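Local coordinates for protein abietadiene synthase, chloroplastic (Abies grandis, PDB 3S9V) that is a plant terpene synthase, a largely helical enzyme with the N-terminal and metal-binding domains of that family, at residues K663-T677 / A726-I739. Sequence-based numbering, arbitrary orientation.
Sequences KIDRESRFLQLMGLT and ALEELNREFVNNKI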
loop_
_atom_site.group_PDB
_atom_site.type_symbol
_atom_site.label_atom_id
_atom_site.label_comp_id
_atom_site.label_asym_id
_atom_site.label_seq_id
_atom_site.Cartn_x
_atom_site.Cartn_y
_atom_site.Cartn_z
ATOM N N LYS A 663 -18.239 -19.088 12.293
ATOM C CA LYS A 663 -17.167 -18.105 12.396
ATOM C C LYS A 663 -17.572 -16.717 11.894
ATOM O O LYS A 663 -16.818 -15.754 12.046
ATOM C CB LYS A 663 -15.934 -18.592 11.634
ATOM C CG LYS A 663 -15.273 -19.806 12.266
ATOM C CD LYS A 663 -14.058 -20.265 11.471
ATOM C CE LYS A 663 -13.287 -21.355 12.207
ATOM N NZ LYS A 663 -14.118 -22.566 12.450
ATOM N N ILE A 664 -18.762 -16.604 11.313
ATOM C CA ILE A 664 -19.215 -15.313 10.804
ATOM C C ILE A 664 -20.685 -15.035 11.102
ATOM O O ILE A 664 -21.252 -14.067 10.586
ATOM C CB ILE A 664 -19.024 -15.219 9.276
ATOM C CG1 ILE A 664 -19.889 -16.280 8.582
ATOM C CG2 ILE A 664 -17.553 -15.391 8.927
ATOM C CD1 ILE A 664 -20.008 -16.103 7.079
ATOM N N ASP A 665 -21.302 -15.880 11.925
ATOM C CA ASP A 665 -22.713 -15.701 12.250
ATOM C C ASP A 665 -22.928 -14.610 13.292
ATOM O O ASP A 665 -21.982 -13.961 13.732
ATOM C CB ASP A 665 -23.350 -17.023 12.720
ATOM C CG ASP A 665 -22.777 -17.525 14.042
ATOM O OD1 ASP A 665 -22.386 -16.693 14.888
ATOM O OD2 ASP A 665 -22.740 -18.762 14.241
ATOM N N ARG A 666 -24.178 -14.419 13.692
ATOM C CA ARG A 666 -24.510 -13.381 14.650
ATOM C C ARG A 666 -23.878 -13.554 16.030
ATOM O O ARG A 666 -23.780 -12.591 16.795
ATOM C CB ARG A 666 -26.024 -13.256 14.753
ATOM C CG ARG A 666 -26.680 -12.877 13.415
ATOM C CD ARG A 666 -28.090 -12.406 13.642
ATOM N NE ARG A 666 -28.850 -12.085 12.438
ATOM C CZ ARG A 666 -28.705 -10.988 11.699
ATOM N NH1 ARG A 666 -29.483 -10.808 10.632
ATOM N NH2 ARG A 666 -27.787 -10.080 12.010
ATOM N N GLU A 667 -23.430 -14.767 16.336
ATOM C CA GLU A 667 -22.787 -15.055 17.615
ATOM C C GLU A 667 -21.278 -14.813 17.590
ATOM O O GLU A 667 -20.636 -14.833 18.634
ATOM C CB GLU A 667 -23.053 -16.506 18.033
ATOM C CG GLU A 667 -24.350 -16.717 18.817
ATOM C CD GLU A 667 -25.579 -16.161 18.111
ATOM O OE1 GLU A 667 -25.855 -16.596 16.969
ATOM O OE2 GLU A 667 -26.266 -15.292 18.700
ATOM N N SER A 668 -20.707 -14.584 16.408
ATOM C CA SER A 668 -19.264 -14.351 16.315
ATOM C C SER A 668 -18.858 -12.906 16.616
ATOM O O SER A 668 -19.572 -11.957 16.286
ATOM C CB SER A 668 -18.740 -14.739 14.927
ATOM O OG SER A 668 -19.143 -13.805 13.935
ATOM N N ARG A 669 -17.700 -12.750 17.240
ATOM C CA ARG A 669 -17.175 -11.431 17.576
ATOM C C ARG A 669 -16.897 -10.668 16.285
ATOM O O ARG A 669 -17.089 -9.458 16.215
ATOM C CB ARG A 669 -15.881 -11.581 18.382
ATOM C CG ARG A 669 -15.174 -10.283 18.725
ATOM C CD ARG A 669 -15.992 -9.425 19.691
ATOM N NE ARG A 669 -15.252 -8.242 20.128
ATOM C CZ ARG A 669 -15.788 -7.229 20.807
ATOM N NH1 ARG A 669 -17.071 -7.248 21.132
ATOM N NH2 ARG A 669 -15.045 -6.186 21.149
ATOM N N PHE A 670 -16.457 -11.395 15.263
ATOM C CA PHE A 670 -16.119 -10.820 13.960
ATOM C C PHE A 670 -17.292 -10.046 13.354
ATOM O O PHE A 670 -17.178 -8.851 13.077
ATOM C CB PHE A 670 -15.662 -11.948 13.025
ATOM C CG PHE A 670 -14.966 -11.478 11.774
ATOM C CD1 PHE A 670 -14.337 -10.243 11.725
ATOM C CD2 PHE A 670 -14.917 -12.298 10.647
ATOM C CE1 PHE A 670 -13.669 -9.824 10.574
ATOM C CE2 PHE A 670 -14.253 -11.891 9.496
ATOM C CZ PHE A 670 -13.625 -10.648 9.459
ATOM N N LEU A 671 -18.423 -10.719 13.169
ATOM C CA LEU A 671 -19.601 -10.075 12.600
ATOM C C LEU A 671 -20.143 -8.974 13.523
ATOM O O LEU A 671 -20.641 -7.956 13.054
ATOM C CB LEU A 671 -20.701 -11.107 12.348
ATOM C CG LEU A 671 -21.805 -10.674 11.374
ATOM C CD1 LEU A 671 -21.305 -10.873 9.941
ATOM C CD2 LEU A 671 -23.066 -11.497 11.603
ATOM N N GLN A 672 -20.053 -9.190 14.830
ATOM C CA GLN A 672 -20.533 -8.212 15.797
ATOM C C GLN A 672 -19.765 -6.898 15.695
ATOM O O GLN A 672 -20.360 -5.820 15.741
ATOM C CB GLN A 672 -20.434 -8.781 17.221
ATOM C CG GLN A 672 -21.310 -10.016 17.435
ATOM C CD GLN A 672 -21.130 -10.668 18.799
ATOM O OE1 GLN A 672 -20.069 -10.572 19.412
ATOM N NE2 GLN A 672 -22.166 -11.357 19.267
ATOM N N LEU A 673 -18.448 -6.990 15.541
ATOM C CA LEU A 673 -17.613 -5.802 15.421
ATOM C C LEU A 673 -17.921 -5.024 14.143
ATOM O O LEU A 673 -17.891 -3.791 14.127
ATOM C CB LEU A 673 -16.137 -6.197 15.448
ATOM C CG LEU A 673 -15.533 -6.450 16.833
ATOM C CD1 LEU A 673 -14.158 -7.072 16.680
ATOM C CD2 LEU A 673 -15.441 -5.147 17.598
ATOM N N MET A 674 -18.207 -5.756 13.073
ATOM C CA MET A 674 -18.529 -5.156 11.787
ATOM C C MET A 674 -19.774 -4.315 11.983
ATOM O O MET A 674 -19.819 -3.146 11.601
ATOM C CB MET A 674 -18.797 -6.248 10.737
ATOM C CG MET A 674 -19.379 -5.729 9.424
ATOM S SD MET A 674 -20.148 -7.034 8.413
ATOM C CE MET A 674 -21.603 -7.311 9.391
ATOM N N GLY A 675 -20.787 -4.929 12.584
ATOM C CA GLY A 675 -22.030 -4.225 12.842
ATOM C C GLY A 675 -21.819 -3.035 13.758
ATOM O O GLY A 675 -22.378 -1.960 13.530
ATOM N N LEU A 676 -21.009 -3.218 14.798
ATOM C CA LEU A 676 -20.741 -2.135 15.738
ATOM C C LEU A 676 -20.089 -0.946 15.048
ATOM O O LEU A 676 -20.578 0.175 15.165
ATOM C CB LEU A 676 -19.853 -2.614 16.898
ATOM C CG LEU A 676 -19.443 -1.564 17.943
ATOM C CD1 LEU A 676 -20.692 -0.969 18.567
ATOM C CD2 LEU A 676 -18.552 -2.203 19.033
ATOM N N THR A 677 -18.999 -1.177 14.324
ATOM C CA THR A 677 -18.330 -0.067 13.648
ATOM C C THR A 677 -19.229 0.628 12.623
ATOM O O THR A 677 -19.175 1.853 12.473
ATOM C CB THR A 677 -17.021 -0.505 12.935
ATOM O OG1 THR A 677 -17.319 -1.459 11.907
ATOM C CG2 THR A 677 -16.043 -1.103 13.940
ATOM N N ALA A 726 -12.630 -0.544 18.105
ATOM C CA ALA A 726 -13.378 -1.624 17.470
ATOM C C ALA A 726 -12.797 -1.949 16.100
ATOM O O ALA A 726 -12.740 -3.117 15.702
ATOM C CB ALA A 726 -14.842 -1.231 17.330
ATOM N N LEU A 727 -12.374 -0.917 15.373
ATOM C CA LEU A 727 -11.794 -1.116 14.046
ATOM C C LEU A 727 -10.443 -1.804 14.191
ATOM O O LEU A 727 -10.031 -2.606 13.343
ATOM C CB LEU A 727 -11.616 0.225 13.321
ATOM C CG LEU A 727 -12.840 0.831 12.634
ATOM C CD1 LEU A 727 -12.550 2.269 12.219
ATOM C CD2 LEU A 727 -13.213 -0.024 11.427
ATOM N N GLU A 728 -9.758 -1.481 15.278
ATOM C CA GLU A 728 -8.453 -2.061 15.554
ATOM C C GLU A 728 -8.647 -3.541 15.876
ATOM O O GLU A 728 -7.887 -4.390 15.412
ATOM C CB GLU A 728 -7.814 -1.317 16.724
ATOM C CG GLU A 728 -6.312 -1.436 16.812
ATOM C CD GLU A 728 -5.688 -0.256 17.536
ATOM O OE1 GLU A 728 -6.137 0.065 18.660
ATOM O OE2 GLU A 728 -4.746 0.351 16.982
ATOM N N GLU A 729 -9.676 -3.850 16.657
ATOM C CA GLU A 729 -9.965 -5.232 17.002
ATOM C C GLU A 729 -10.417 -5.971 15.741
ATOM O O GLU A 729 -10.107 -7.152 15.549
ATOM C CB GLU A 729 -11.054 -5.317 18.089
ATOM C CG GLU A 729 -11.358 -6.767 18.487
ATOM C CD GLU A 729 -12.225 -6.923 19.737
ATOM O OE1 GLU A 729 -12.647 -8.072 20.009
ATOM O OE2 GLU A 729 -12.476 -5.920 20.446
ATOM N N LEU A 730 -11.141 -5.265 14.874
ATOM C CA LEU A 730 -11.624 -5.851 13.622
ATOM C C LEU A 730 -10.443 -6.220 12.715
ATOM O O LEU A 730 -10.507 -7.210 11.982
ATOM C CB LEU A 730 -12.561 -4.873 12.903
ATOM C CG LEU A 730 -13.264 -5.409 11.659
ATOM C CD1 LEU A 730 -14.102 -6.630 12.040
ATOM C CD2 LEU A 730 -14.140 -4.330 11.057
ATOM N N ASN A 731 -9.365 -5.435 12.759
ATOM C CA ASN A 731 -8.195 -5.758 11.949
ATOM C C ASN A 731 -7.652 -7.111 12.382
ATOM O O ASN A 731 -7.393 -7.985 11.553
ATOM C CB ASN A 731 -7.060 -4.741 12.135
ATOM C CG ASN A 731 -7.271 -3.468 11.361
ATOM O OD1 ASN A 731 -7.860 -3.470 10.275
ATOM N ND2 ASN A 731 -6.757 -2.365 11.899
ATOM N N ARG A 732 -7.474 -7.278 13.690
ATOM C CA ARG A 732 -6.923 -8.520 14.199
ATOM C C ARG A 732 -7.777 -9.701 13.800
ATOM O O ARG A 732 -7.250 -10.760 13.478
ATOM C CB ARG A 732 -6.769 -8.481 15.724
ATOM C CG ARG A 732 -5.942 -9.649 16.271
ATOM C CD ARG A 732 -5.656 -9.488 17.754
ATOM N NE ARG A 732 -6.879 -9.294 18.525
ATOM C CZ ARG A 732 -6.912 -8.975 19.816
ATOM N NH1 ARG A 732 -8.076 -8.816 20.431
ATOM N NH2 ARG A 732 -5.784 -8.815 20.493
ATOM N N GLU A 733 -9.095 -9.526 13.822
ATOM C CA GLU A 733 -9.986 -10.616 13.435
ATOM C C GLU A 733 -9.790 -10.932 11.954
ATOM O O GLU A 733 -9.589 -12.085 11.579
ATOM C CB GLU A 733 -11.448 -10.241 13.687
ATOM C CG GLU A 733 -11.785 -9.934 15.129
ATOM C CD GLU A 733 -11.602 -11.124 16.037
ATOM O OE1 GLU A 733 -12.206 -12.183 15.758
ATOM O OE2 GLU A 733 -10.859 -10.998 17.033
ATOM N N PHE A 734 -9.840 -9.893 11.124
ATOM C CA PHE A 734 -9.677 -10.035 9.686
ATOM C C PHE A 734 -8.379 -10.736 9.334
ATOM O O PHE A 734 -8.323 -11.548 8.412
ATOM C CB PHE A 734 -9.705 -8.656 9.021
ATOM C CG PHE A 734 -9.389 -8.682 7.546
ATOM C CD1 PHE A 734 -10.260 -9.286 6.640
ATOM C CD2 PHE A 734 -8.225 -8.092 7.061
ATOM C CE1 PHE A 734 -9.977 -9.301 5.268
ATOM C CE2 PHE A 734 -7.930 -8.100 5.691
ATOM C CZ PHE A 734 -8.806 -8.704 4.794
ATOM N N VAL A 735 -7.327 -10.419 10.076
ATOM C CA VAL A 735 -6.027 -11.006 9.808
ATOM C C VAL A 735 -5.764 -12.356 10.455
ATOM O O VAL A 735 -5.301 -13.272 9.790
ATOM C CB VAL A 735 -4.883 -10.043 10.225
ATOM C CG1 VAL A 735 -3.544 -10.746 10.120
ATOM C CG2 VAL A 735 -4.884 -8.815 9.329
ATOM N N ASN A 736 -6.061 -12.493 11.740
ATOM C CA ASN A 736 -5.766 -13.747 12.431
ATOM C C ASN A 736 -6.777 -14.894 12.419
ATOM O O ASN A 736 -6.390 -16.055 12.604
ATOM C CB ASN A 736 -5.352 -13.451 13.877
ATOM C CG ASN A 736 -4.069 -12.630 13.956
ATOM O OD1 ASN A 736 -3.286 -12.585 13.006
ATOM N ND2 ASN A 736 -3.843 -11.991 15.098
ATOM N N ASN A 737 -8.054 -14.602 12.200
ATOM C CA ASN A 737 -9.047 -15.675 12.192
ATOM C C ASN A 737 -8.859 -16.625 11.014
ATOM O O ASN A 737 -8.698 -16.193 9.870
ATOM C CB ASN A 737 -10.472 -15.102 12.181
ATOM C CG ASN A 737 -10.803 -14.325 13.449
ATOM O OD1 ASN A 737 -10.099 -14.418 14.453
ATOM N ND2 ASN A 737 -11.888 -13.563 13.408
ATOM N N LYS A 738 -8.875 -17.923 11.305
ATOM C CA LYS A 738 -8.707 -18.950 10.280
ATOM C C LYS A 738 -10.045 -19.193 9.597
ATOM O O LYS A 738 -10.760 -20.137 9.917
ATOM C CB LYS A 738 -8.192 -20.240 10.921
ATOM C CG LYS A 738 -6.865 -20.055 11.641
ATOM C CD LYS A 738 -6.422 -21.313 12.371
ATOM C CE LYS A 738 -5.128 -21.065 13.140
ATOM N NZ LYS A 738 -4.678 -22.269 13.885
ATOM N N ILE A 739 -10.368 -18.317 8.650
ATOM C CA ILE A 739 -11.621 -18.368 7.906
ATOM C C ILE A 739 -11.325 -18.200 6.420
ATOM O O ILE A 739 -10.421 -17.458 6.047
ATOM C CB ILE A 739 -12.532 -17.216 8.349
ATOM C CG1 ILE A 739 -12.742 -17.288 9.863
ATOM C CG2 ILE A 739 -13.843 -17.255 7.584
ATOM C CD1 ILE A 739 -13.393 -16.054 10.450
HETATM O O HOH W 1 -15.127 -13.647 15.905
#
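Leu-673 and Leu-730 interlock as reciprocal knobs into holes, a worked example of how roughly antiparallel helices mesh (segments 669-677 and 726-736, 146°, axes 9.5 Å apart). Leu-673 sits among Ala-726, Glu-729, Leu-730 and Glu-733, its CD1 3.3 Å from Glu-729 CG. Leu-730 answers among Phe-670, Leu-673, Met-674 and Thr-677; its CD1 meets the ring edge of Phe-670 at CE1, 3.5 Å away. With CG anti to the backbone N (chi1 -166°), Phe-670 reaches the end of the second helix, where Asn-737, just past it, lays ND2 over one ring face. A nearly straight hydrogen bond (165°) from Asn-737 ND2 to Glu-733 OE1 (2.7 Å), in the amide plane but above the carboxylate plane, holds that amide, and a water joins the same OE1 to Phe-670 N. Beyond the helices, Ile-739 CG1 packs on Lys-663 CD, the lysine's ammonium pairing with Glu-659. Arg-669 grips Glu-729 side-on from above the carboxylate plane, NE to OE1 2.6 Å and NH2 to OE2 2.7 Å. Both helices belong to the domain bearing the metal-binding family signature, where helix 741-757 touches Phe-670, Leu-730 and Thr-677. Chemistry thus grades from buried hydrocarbon to a solvent-facing salt bridge that would restrict guanidinium rotation.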